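Local atomic coordinates of prolyl 4-hydroxylase (Paramecium bursaria Chlorella virus 1, PDB entry 5C5T), a protein that probably hydroxylates proline residues of collagen-like chains, as a 2-oxoglutarate-dependent dioxygenase whose active-site metal is normally iron. Residues K150-A155 and R199-E204; L154-V159 and N221-A226. One frame throughout, in Å; residues are numbered along the deposited sequence.

Contact 1: K150-A155 and R199-E204; sequences KDQRLA and RKLYKE
Lys-150 lies against the arm of Arg-199 at the start of the contact, which joins the lead-in to strand 153-160 with the loop between strands 188-192 and 207-209; its CA is 3.8 Å from Arg-199 NE. The lysine chain kinks twice and passes over one face of the guanidinium, where CD stands 4.0 Å above the plane and toward its rim. This leaves two cationic ends close, Lys-150 NZ and Arg-199 NH2 being 3.8 Å apart. The guanidinium is fixed by the backbone carbonyls just ahead of Lys-150: NE donates to Pro-149 O and NH2 to Cys-148 O. Gln-152 carries the polar link. With CG anti to the backbone N (chi1 177°), the next torsion folds the chain (76°) and NE2 donates to Arg-199 O at 3.0 Å, nearly straight (167°) and with the acceptor close to the amide plane. The same nitrogen also donates to Asp-142 O, while Gln-152 CB packs on Arg-199 CB at 3.9 Å. Leu-201 CD2 also packs against Gln-152 NE2, 3.9 Å away. Farther on, Leu-154 CD2 grazes Arg-199 CG at 4.5 Å. The buried amide thus joins two loop carbonyls, and the carbonyls that hold the arginine probably offset part of the lysine-arginine repulsion.

Contact 2: L154-V159 and N221-A226; sequences LATLMV and NQWIRA. With AKG (2-oxoglutaric acid), chain C.
Leu-157 and Gln-222 form a hydrogen-bonded pair with both bonds made, Leu-157 N to Gln-222 O at 2.9 Å and Gln-222 N to Leu-157 O at 2.8 Å, and help bind segment 154-159 to segment 221-226 as antiparallel neighbours, the short strand axes 4.7 Å apart at 166°. At the other end Ile-224 O takes Leu-154 N and, weakly, Ala-155 N, while Ile-224 N returns a bond to Ala-155 O; two residues facing one make a classic beta bulge.

Apolar packing follows the bulge. Ala-155 CB meets Ile-224 CD1 at 3.8 Å, and Leu-154 CD1 meets Ala-226 CB.

The face bearing Thr-156, Met-158, Asn-221 and Trp-223 turns to the pocket. Thr-156 runs alongside the indole, its OG1 3.1 Å from Trp-223 CD1; OG1 and Trp-223 NE1 both hydrogen-bond to Asp-140 OD2, a second-shell grip on this zinc ligand. Asn-221 CB lies over one face of the indole.

Ligand contacts complete this face. Asn-221 ND2 makes a weak hydrogen bond to AKG O1 (3.0 Å, 130°) and also donates to Gln-125 OE1, and its OD1 rests 3.4 Å from Met-158 CG. Met-158, extended to SD, brings the sulfur near AKG C4. AKG O2 lies at the indole edge, in plane. Such a strand pair flooring the cosubstrate pocket belongs to the double-stranded beta-helix of 2-oxoglutarate oxygenases.

Contacts 1 and 2 have centres 10 Å apart and share Leu-154 and Ala-155 on strand 153-160. Along the chain 150-155 runs directly into 154-159, the loop 199-204 follows strand 188-192, and 221-226 comes last, on strand 217-225, which neighbours strand 153-160 in the six-stranded sheet. Contact 2 is buried near the centre of the chain, whereas contact 1 lies farther out, where the chain enters strand 153-160. They touch directly: Gln-152 O probably accepts from Ala-226 N, Asp-151 O probably from Arg-225 NH1, and Arg-153 forms a cation-pi interaction with Trp-223. One strand thus passes from a loop-packed entry to residues that line the 2-oxoglutarate pocket beside the zinc site.

Contact 1: K150-A155 and R199-E204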
ATOM      1  N   LYS A 150       5.406  19.652   1.061  1.00 25.50           N
ATOM      2  CA  LYS A 150       4.040  20.068   1.242  1.00 22.21           C
ATOM      3  C   LYS A 150       3.090  18.964   0.757  1.00 20.90           C
ATOM      4  O   LYS A 150       1.942  18.920   1.186  1.00 24.69           O
ATOM      5  CB  LYS A 150       3.787  21.391   0.518  1.00 24.46           C
ATOM      6  CG  LYS A 150       4.585  22.546   1.072  1.00 31.83           C
ATOM      7  CD  LYS A 150       3.948  23.148   2.314  1.00 39.99           C
ATOM      8  CE  LYS A 150       4.675  24.443   2.717  1.00 43.40           C
ATOM      9  NZ  LYS A 150       6.020  24.170   3.352  1.00 49.89           N
ATOM     10  N   ASP A 151       3.568  18.059  -0.092  1.00 20.01           N
ATOM     11  CA  ASP A 151       2.735  16.990  -0.623  1.00 22.83           C
ATOM     12  C   ASP A 151       3.180  15.631  -0.066  1.00 19.92           C
ATOM     13  O   ASP A 151       3.075  14.582  -0.746  1.00 18.73           O
ATOM     14  CB  ASP A 151       2.807  16.966  -2.125  1.00 23.35           C
ATOM     15  CG  ASP A 151       4.228  16.735  -2.641  1.00 27.35           C
ATOM     16  OD1 ASP A 151       5.181  16.859  -1.839  1.00 29.36           O
ATOM     17  OD2 ASP A 151       4.384  16.431  -3.845  1.00 38.89           O
ATOM     18  N   GLN A 152       3.673  15.658   1.174  1.00 17.21           N
ATOM     19  CA  GLN A 152       4.112  14.451   1.862  1.00 18.63           C
ATOM     20  C   GLN A 152       3.044  13.360   1.800  1.00 15.67           C
ATOM     21  O   GLN A 152       1.865  13.653   2.021  1.00 14.19           O
ATOM     22  CB  GLN A 152       4.389  14.787   3.316  1.00 17.40           C
ATOM     23  CG  GLN A 152       4.793  13.623   4.213  1.00 15.60           C
ATOM     24  CD  GLN A 152       6.260  13.163   3.990  1.00 14.99           C
ATOM     25  OE1 GLN A 152       6.625  12.732   2.918  1.00 17.30           O
ATOM     26  NE2 GLN A 152       7.083  13.309   5.007  1.00 16.09           N
ATOM     27  N   ARG A 153       3.452  12.121   1.548  1.00 15.30           N
ATOM     28  CA  ARG A 153       2.549  10.975   1.706  1.00 13.48           C
ATOM     29  C   ARG A 153       2.143  10.818   3.184  1.00 13.32           C
ATOM     30  O   ARG A 153       2.985  10.747   4.070  1.00 13.37           O
ATOM     31  CB  ARG A 153       3.181   9.695   1.206  1.00 14.51           C
ATOM     32  CG  ARG A 153       3.251   9.567  -0.315  1.00 15.38           C
ATOM     33  CD  ARG A 153       3.839   8.277  -0.742  1.00 15.30           C
ATOM     34  NE  ARG A 153       3.948   8.177  -2.184  1.00 17.82           N
ATOM     35  CZ  ARG A 153       4.812   7.391  -2.813  1.00 25.77           C
ATOM     36  NH1 ARG A 153       5.650   6.656  -2.091  1.00 25.11           N
ATOM     37  NH2 ARG A 153       4.835   7.345  -4.157  1.00 22.53           N
ATOM     38  N   LEU A 154       0.840  10.856   3.442  1.00 13.03           N
ATOM     39  CA  LEU A 154       0.342  10.713   4.821  1.00 13.40           C
ATOM     40  C   LEU A 154      -0.053   9.297   5.212  1.00 11.21           C
ATOM     41  O   LEU A 154       0.006   8.956   6.401  1.00 11.20           O
ATOM     42  CB  LEU A 154      -0.826  11.638   5.024  1.00 12.60           C
ATOM     43  CG  LEU A 154      -0.577  13.111   4.746  1.00 18.12           C
ATOM     44  CD1 LEU A 154      -1.849  13.868   4.918  1.00 13.54           C
ATOM     45  CD2 LEU A 154       0.429  13.692   5.667  1.00 20.49           C
ATOM     46  N   ALA A 155      -0.453   8.502   4.242  1.00 10.96           N
ATOM     47  CA  ALA A 155      -0.945   7.171   4.516  1.00 10.67           C
ATOM     48  C   ALA A 155      -0.898   6.322   3.258  1.00 10.44           C
ATOM     49  O   ALA A 155      -0.781   6.834   2.111  1.00 10.52           O
ATOM     50  CB  ALA A 155      -2.380   7.239   5.105  1.00 10.71           C
ATOM     51  N   ARG A 199       3.407  16.826   9.011  1.00 17.85           N
ATOM     52  CA  ARG A 199       3.957  15.995   7.922  1.00 16.97           C
ATOM     53  C   ARG A 199       5.291  15.262   8.258  1.00 14.78           C
ATOM     54  O   ARG A 199       5.936  14.731   7.364  1.00 14.78           O
ATOM     55  CB  ARG A 199       4.076  16.850   6.648  1.00 17.53           C
ATOM     56  CG  ARG A 199       2.726  17.493   6.265  1.00 20.88           C
ATOM     57  CD  ARG A 199       2.799  18.340   4.989  1.00 25.58           C
ATOM     58  NE  ARG A 199       4.015  19.165   4.928  1.00 23.10           N
ATOM     59  CZ  ARG A 199       4.166  20.333   5.542  1.00 30.36           C
ATOM     60  NH1 ARG A 199       3.176  20.824   6.283  1.00 34.68           N
ATOM     61  NH2 ARG A 199       5.307  21.007   5.421  1.00 35.34           N
ATOM     62  N   LYS A 200       5.636  15.149   9.536  1.00 15.65           N
ATOM     63  CA  LYS A 200       6.754  14.306   9.964  1.00 14.41           C
ATOM     64  C   LYS A 200       6.357  12.825   9.937  1.00 14.24           C
ATOM     65  O   LYS A 200       5.227  12.500  10.250  1.00 15.38           O
ATOM     66  CB  LYS A 200       7.245  14.662  11.368  1.00 18.28           C
ATOM     67  CG  LYS A 200       7.877  16.056  11.439  1.00 22.02           C
ATOM     68  CD  LYS A 200       8.394  16.324  12.827  1.00 22.06           C
ATOM     69  CE  LYS A 200       8.905  17.736  12.948  1.00 28.09           C
ATOM     70  NZ  LYS A 200       9.257  18.086  14.347  1.00 42.49           N
ATOM     71  N   LEU A 201       7.298  11.940   9.622  1.00 16.75           N
ATOM     72  CA  LEU A 201       7.017  10.514   9.568  1.00 14.81           C
ATOM     73  C   LEU A 201       6.648   9.892  10.931  1.00 16.74           C
ATOM     74  O   LEU A 201       7.220  10.250  11.981  1.00 17.42           O
ATOM     75  CB  LEU A 201       8.235   9.748   9.054  1.00 14.48           C
ATOM     76  CG  LEU A 201       8.694   9.991   7.614  1.00 15.74           C
ATOM     77  CD1 LEU A 201       9.920   9.067   7.365  1.00 15.06           C
ATOM     78  CD2 LEU A 201       7.638   9.752   6.609  1.00 18.13           C
ATOM     79  N   TYR A 202       5.744   8.925  10.888  1.00 15.98           N
ATOM     80  CA  TYR A 202       5.631   7.943  11.981  1.00 12.48           C
ATOM     81  C   TYR A 202       6.680   6.878  11.690  1.00 12.53           C
ATOM     82  O   TYR A 202       6.437   6.033  10.829  1.00 14.56           O
ATOM     83  CB  TYR A 202       4.232   7.306  12.035  1.00 13.98           C
ATOM     84  CG  TYR A 202       3.105   8.271  12.283  1.00 15.40           C
ATOM     85  CD1 TYR A 202       2.916   8.826  13.541  1.00 14.12           C
ATOM     86  CD2 TYR A 202       2.216   8.611  11.275  1.00 16.85           C
ATOM     87  CE1 TYR A 202       1.875   9.712  13.771  1.00 14.49           C
ATOM     88  CE2 TYR A 202       1.183   9.469  11.499  1.00 16.19           C
ATOM     89  CZ  TYR A 202       1.003  10.025  12.747  1.00 18.06           C
ATOM     90  OH  TYR A 202      -0.057  10.923  12.942  1.00 19.80           O
ATOM     91  N   LYS A 203       7.831   6.887  12.356  1.00 19.09           N
ATOM     92  CA  LYS A 203       8.829   5.871  12.053  1.00 17.32           C
ATOM     93  C   LYS A 203       8.419   4.464  12.552  1.00 16.68           C
ATOM     94  O   LYS A 203       9.016   3.464  12.132  1.00 15.59           O
ATOM     95  CB  LYS A 203      10.194   6.278  12.608  1.00 21.63           C
ATOM     96  CG  LYS A 203      10.793   7.442  11.815  1.00 25.50           C
ATOM     97  CD  LYS A 203      12.108   7.843  12.394  1.00 26.93           C
ATOM     98  CE  LYS A 203      12.481   9.277  12.042  1.00 34.12           C
ATOM     99  NZ  LYS A 203      13.633   9.745  12.893  1.00 46.89           N
ATOM    100  N   GLU A 204       7.357   4.387  13.359  1.00 14.44           N
ATOM    101  CA  GLU A 204       6.754   3.090  13.714  1.00 19.15           C
ATOM    102  C   GLU A 204       6.295   2.223  12.523  1.00 14.75           C
ATOM    103  O   GLU A 204       6.114   1.036  12.652  1.00 13.94           O
ATOM    104  CB  GLU A 204       5.555   3.313  14.638  1.00 18.42           C
ATOM    105  CG  GLU A 204       5.934   3.904  16.002  1.00 20.94           C
ATOM    106  CD  GLU A 204       6.007   5.423  16.040  1.00 22.44           C
ATOM    107  OE1 GLU A 204       5.915   6.106  14.993  1.00 18.11           O
ATOM    108  OE2 GLU A 204       6.204   5.938  17.165  1.00 28.35           O
TER

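Contact 2: L154-V159 and N221-A226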
ATOM      1  N   LEU A 154       0.840  10.856   3.442  1.00 13.03           N
ATOM      2  CA  LEU A 154       0.342  10.713   4.821  1.00 13.40           C
ATOM      3  C   LEU A 154      -0.053   9.297   5.212  1.00 11.21           C
ATOM      4  O   LEU A 154       0.006   8.956   6.401  1.00 11.20           O
ATOM      5  CB  LEU A 154      -0.826  11.638   5.024  1.00 12.60           C
ATOM      6  CG  LEU A 154      -0.577  13.111   4.746  1.00 18.12           C
ATOM      7  CD1 LEU A 154      -1.849  13.868   4.918  1.00 13.54           C
ATOM      8  CD2 LEU A 154       0.429  13.692   5.667  1.00 20.49           C
ATOM      9  N   ALA A 155      -0.453   8.502   4.242  1.00 10.96           N
ATOM     10  CA  ALA A 155      -0.945   7.171   4.516  1.00 10.67           C
ATOM     11  C   ALA A 155      -0.898   6.322   3.258  1.00 10.44           C
ATOM     12  O   ALA A 155      -0.781   6.834   2.111  1.00 10.52           O
ATOM     13  CB  ALA A 155      -2.380   7.239   5.105  1.00 10.71           C
ATOM     14  N   THR A 156      -0.996   5.024   3.472  1.00 10.27           N
ATOM     15  CA  THR A 156      -1.001   4.015   2.426  1.00 11.86           C
ATOM     16  C   THR A 156      -2.159   3.047   2.579  1.00  9.82           C
ATOM     17  O   THR A 156      -2.362   2.537   3.657  1.00  9.83           O
ATOM     18  CB  THR A 156       0.298   3.168   2.450  1.00 10.63           C
ATOM     19  OG1 THR A 156       1.488   4.004   2.417  1.00 10.87           O
ATOM     20  CG2 THR A 156       0.357   2.131   1.316  1.00 10.07           C
ATOM     21  N   LEU A 157      -2.879   2.755   1.477  1.00 10.91           N
ATOM     22  CA  LEU A 157      -3.839   1.662   1.427  1.00 10.79           C
ATOM     23  C   LEU A 157      -3.317   0.707   0.344  1.00 10.08           C
ATOM     24  O   LEU A 157      -3.229   1.042  -0.818  1.00 11.21           O
ATOM     25  CB  LEU A 157      -5.252   2.159   1.191  1.00 11.38           C
ATOM     26  CG  LEU A 157      -6.274   1.034   1.421  1.00 13.71           C
ATOM     27  CD1 LEU A 157      -7.586   1.467   2.077  1.00 21.14           C
ATOM     28  CD2 LEU A 157      -6.505   0.334   0.103  1.00 11.87           C
ATOM     29  N   MET A 158      -2.933  -0.479   0.776  1.00  9.79           N
ATOM     30  CA  MET A 158      -2.337  -1.469  -0.117  1.00 10.15           C
ATOM     31  C   MET A 158      -3.279  -2.691  -0.168  1.00 11.93           C
ATOM     32  O   MET A 158      -3.731  -3.217   0.878  1.00 13.18           O
ATOM     33  CB  MET A 158      -0.946  -1.908   0.342  1.00 14.60           C
ATOM     34  CG  MET A 158      -0.293  -2.955  -0.560  1.00 22.78           C
ATOM     35  SD  MET A 158       1.256  -3.635   0.073  1.00 22.75           S
ATOM     36  CE  MET A 158       0.738  -4.259   1.650  1.00 25.39           C
ATOM     37  N   VAL A 159      -3.589  -3.134  -1.390  1.00 11.13           N
ATOM     38  CA  VAL A 159      -4.437  -4.320  -1.586  1.00 11.15           C
ATOM     39  C   VAL A 159      -3.627  -5.454  -2.145  1.00 10.45           C
ATOM     40  O   VAL A 159      -2.901  -5.260  -3.125  1.00 10.28           O
ATOM     41  CB  VAL A 159      -5.621  -4.038  -2.548  1.00 11.08           C
ATOM     42  CG1 VAL A 159      -6.602  -5.206  -2.501  1.00 13.20           C
ATOM     43  CG2 VAL A 159      -6.279  -2.777  -2.248  1.00 12.08           C
ATOM     44  N   ASN A 221      -1.101  -0.267  -4.725  1.00 10.18           N
ATOM     45  CA  ASN A 221      -0.802   0.794  -3.747  1.00 12.00           C
ATOM     46  C   ASN A 221      -1.563   2.042  -4.029  1.00 11.74           C
ATOM     47  O   ASN A 221      -1.409   2.660  -5.094  1.00 11.15           O
ATOM     48  CB  ASN A 221       0.700   1.149  -3.752  1.00 11.13           C
ATOM     49  CG  ASN A 221       1.547   0.121  -3.080  1.00 17.65           C
ATOM     50  OD1 ASN A 221       1.318  -0.238  -1.947  1.00 19.42           O
ATOM     51  ND2 ASN A 221       2.601  -0.316  -3.773  1.00 15.94           N
ATOM     52  N   GLN A 222      -2.397   2.423  -3.072  1.00  9.70           N
ATOM     53  CA  GLN A 222      -3.095   3.741  -3.089  1.00 10.00           C
ATOM     54  C   GLN A 222      -2.464   4.645  -2.027  1.00 10.15           C
ATOM     55  O   GLN A 222      -2.703   4.469  -0.851  1.00 10.11           O
ATOM     56  CB  GLN A 222      -4.587   3.586  -2.843  1.00 10.96           C
ATOM     57  CG  GLN A 222      -5.322   4.922  -2.741  1.00 13.68           C
ATOM     58  CD  GLN A 222      -5.276   5.738  -4.033  1.00 10.87           C
ATOM     59  OE1 GLN A 222      -6.061   5.508  -4.953  1.00 15.18           O
ATOM     60  NE2 GLN A 222      -4.312   6.636  -4.135  1.00 11.31           N
ATOM     61  N   TRP A 223      -1.641   5.588  -2.448  1.00 10.45           N
ATOM     62  CA  TRP A 223      -1.036   6.535  -1.520  1.00 10.66           C
ATOM     63  C   TRP A 223      -1.943   7.775  -1.393  1.00 10.97           C
ATOM     64  O   TRP A 223      -2.607   8.189  -2.323  1.00 11.53           O
ATOM     65  CB  TRP A 223       0.439   6.891  -1.930  1.00 10.84           C
ATOM     66  CG  TRP A 223       1.411   5.757  -1.668  1.00 12.28           C
ATOM     67  CD1 TRP A 223       1.760   5.271  -0.441  1.00 11.75           C
ATOM     68  CD2 TRP A 223       2.132   4.962  -2.630  1.00 10.80           C
ATOM     69  NE1 TRP A 223       2.638   4.231  -0.581  1.00 11.20           N
ATOM     70  CE2 TRP A 223       2.886   4.021  -1.912  1.00 10.40           C
ATOM     71  CE3 TRP A 223       2.200   4.943  -4.036  1.00 11.58           C
ATOM     72  CZ2 TRP A 223       3.707   3.049  -2.541  1.00 10.72           C
ATOM     73  CZ3 TRP A 223       3.029   3.995  -4.663  1.00 12.68           C
ATOM     74  CH2 TRP A 223       3.764   3.043  -3.911  1.00 10.44           C
ATOM     75  N   ILE A 224      -1.923   8.327  -0.186  1.00 11.45           N
ATOM     76  CA  ILE A 224      -2.706   9.466   0.284  1.00 13.13           C
ATOM     77  C   ILE A 224      -1.709  10.585   0.625  1.00 12.76           C
ATOM     78  O   ILE A 224      -0.816  10.401   1.468  1.00 16.50           O
ATOM     79  CB  ILE A 224      -3.555   9.022   1.501  1.00 18.42           C
ATOM     80  CG1 ILE A 224      -4.439   7.833   1.069  1.00 17.98           C
ATOM     81  CG2 ILE A 224      -4.438  10.197   2.068  1.00 16.88           C
ATOM     82  CD1 ILE A 224      -4.754   6.847   2.145  1.00 19.96           C
ATOM     83  N   ARG A 225      -1.846  11.696  -0.069  1.00 13.63           N
ATOM     84  CA  ARG A 225      -0.949  12.826   0.053  1.00 12.74           C
ATOM     85  C   ARG A 225      -1.523  14.110   0.670  1.00 16.66           C
ATOM     86  O   ARG A 225      -2.686  14.450   0.481  1.00 16.23           O
ATOM     87  CB  ARG A 225      -0.424  13.219  -1.326  1.00 17.71           C
ATOM     88  CG  ARG A 225       0.589  12.238  -1.844  1.00 25.48           C
ATOM     89  CD  ARG A 225       1.349  12.859  -2.941  1.00 30.34           C
ATOM     90  NE  ARG A 225       2.244  11.918  -3.562  1.00 27.90           N
ATOM     91  CZ  ARG A 225       3.572  11.967  -3.518  1.00 26.67           C
ATOM     92  NH1 ARG A 225       4.207  12.909  -2.831  1.00 32.15           N
ATOM     93  NH2 ARG A 225       4.266  11.040  -4.164  1.00 26.25           N
ATOM     94  N   ALA A 226      -0.689  14.795   1.431  1.00 17.64           N
ATOM     95  CA  ALA A 226      -1.003  16.144   1.896  1.00 18.87           C
ATOM     96  C   ALA A 226      -1.217  17.099   0.702  1.00 18.35           C
ATOM     97  O   ALA A 226      -0.689  16.873  -0.396  1.00 17.06           O
ATOM     98  CB  ALA A 226       0.127  16.671   2.817  1.00 15.23           C
TER
HETATM   99  C1  AKG C 301       5.538  -0.381  -1.190  1.00 16.23           C
HETATM  100  O1  AKG C 301       5.277  -0.629  -2.407  1.00 13.88           O
HETATM  101  O2  AKG C 301       5.842   0.798  -0.866  1.00 15.54           O
HETATM  102  C2  AKG C 301       5.601  -1.503  -0.192  1.00 14.15           C
HETATM  103  O5  AKG C 301       6.130  -1.281   0.863  1.00 13.64           O
HETATM  104  C3  AKG C 301       5.013  -2.880  -0.543  1.00 13.86           C
HETATM  105  C4  AKG C 301       5.071  -3.838   0.619  1.00 15.16           C
HETATM  106  C5  AKG C 301       4.862  -5.268   0.194  1.00 16.70           C
HETATM  107  O3  AKG C 301       5.133  -5.627  -0.986  1.00 15.10           O
HETATM  108  O4  AKG C 301       4.392  -6.095   1.034  1.00 14.07           O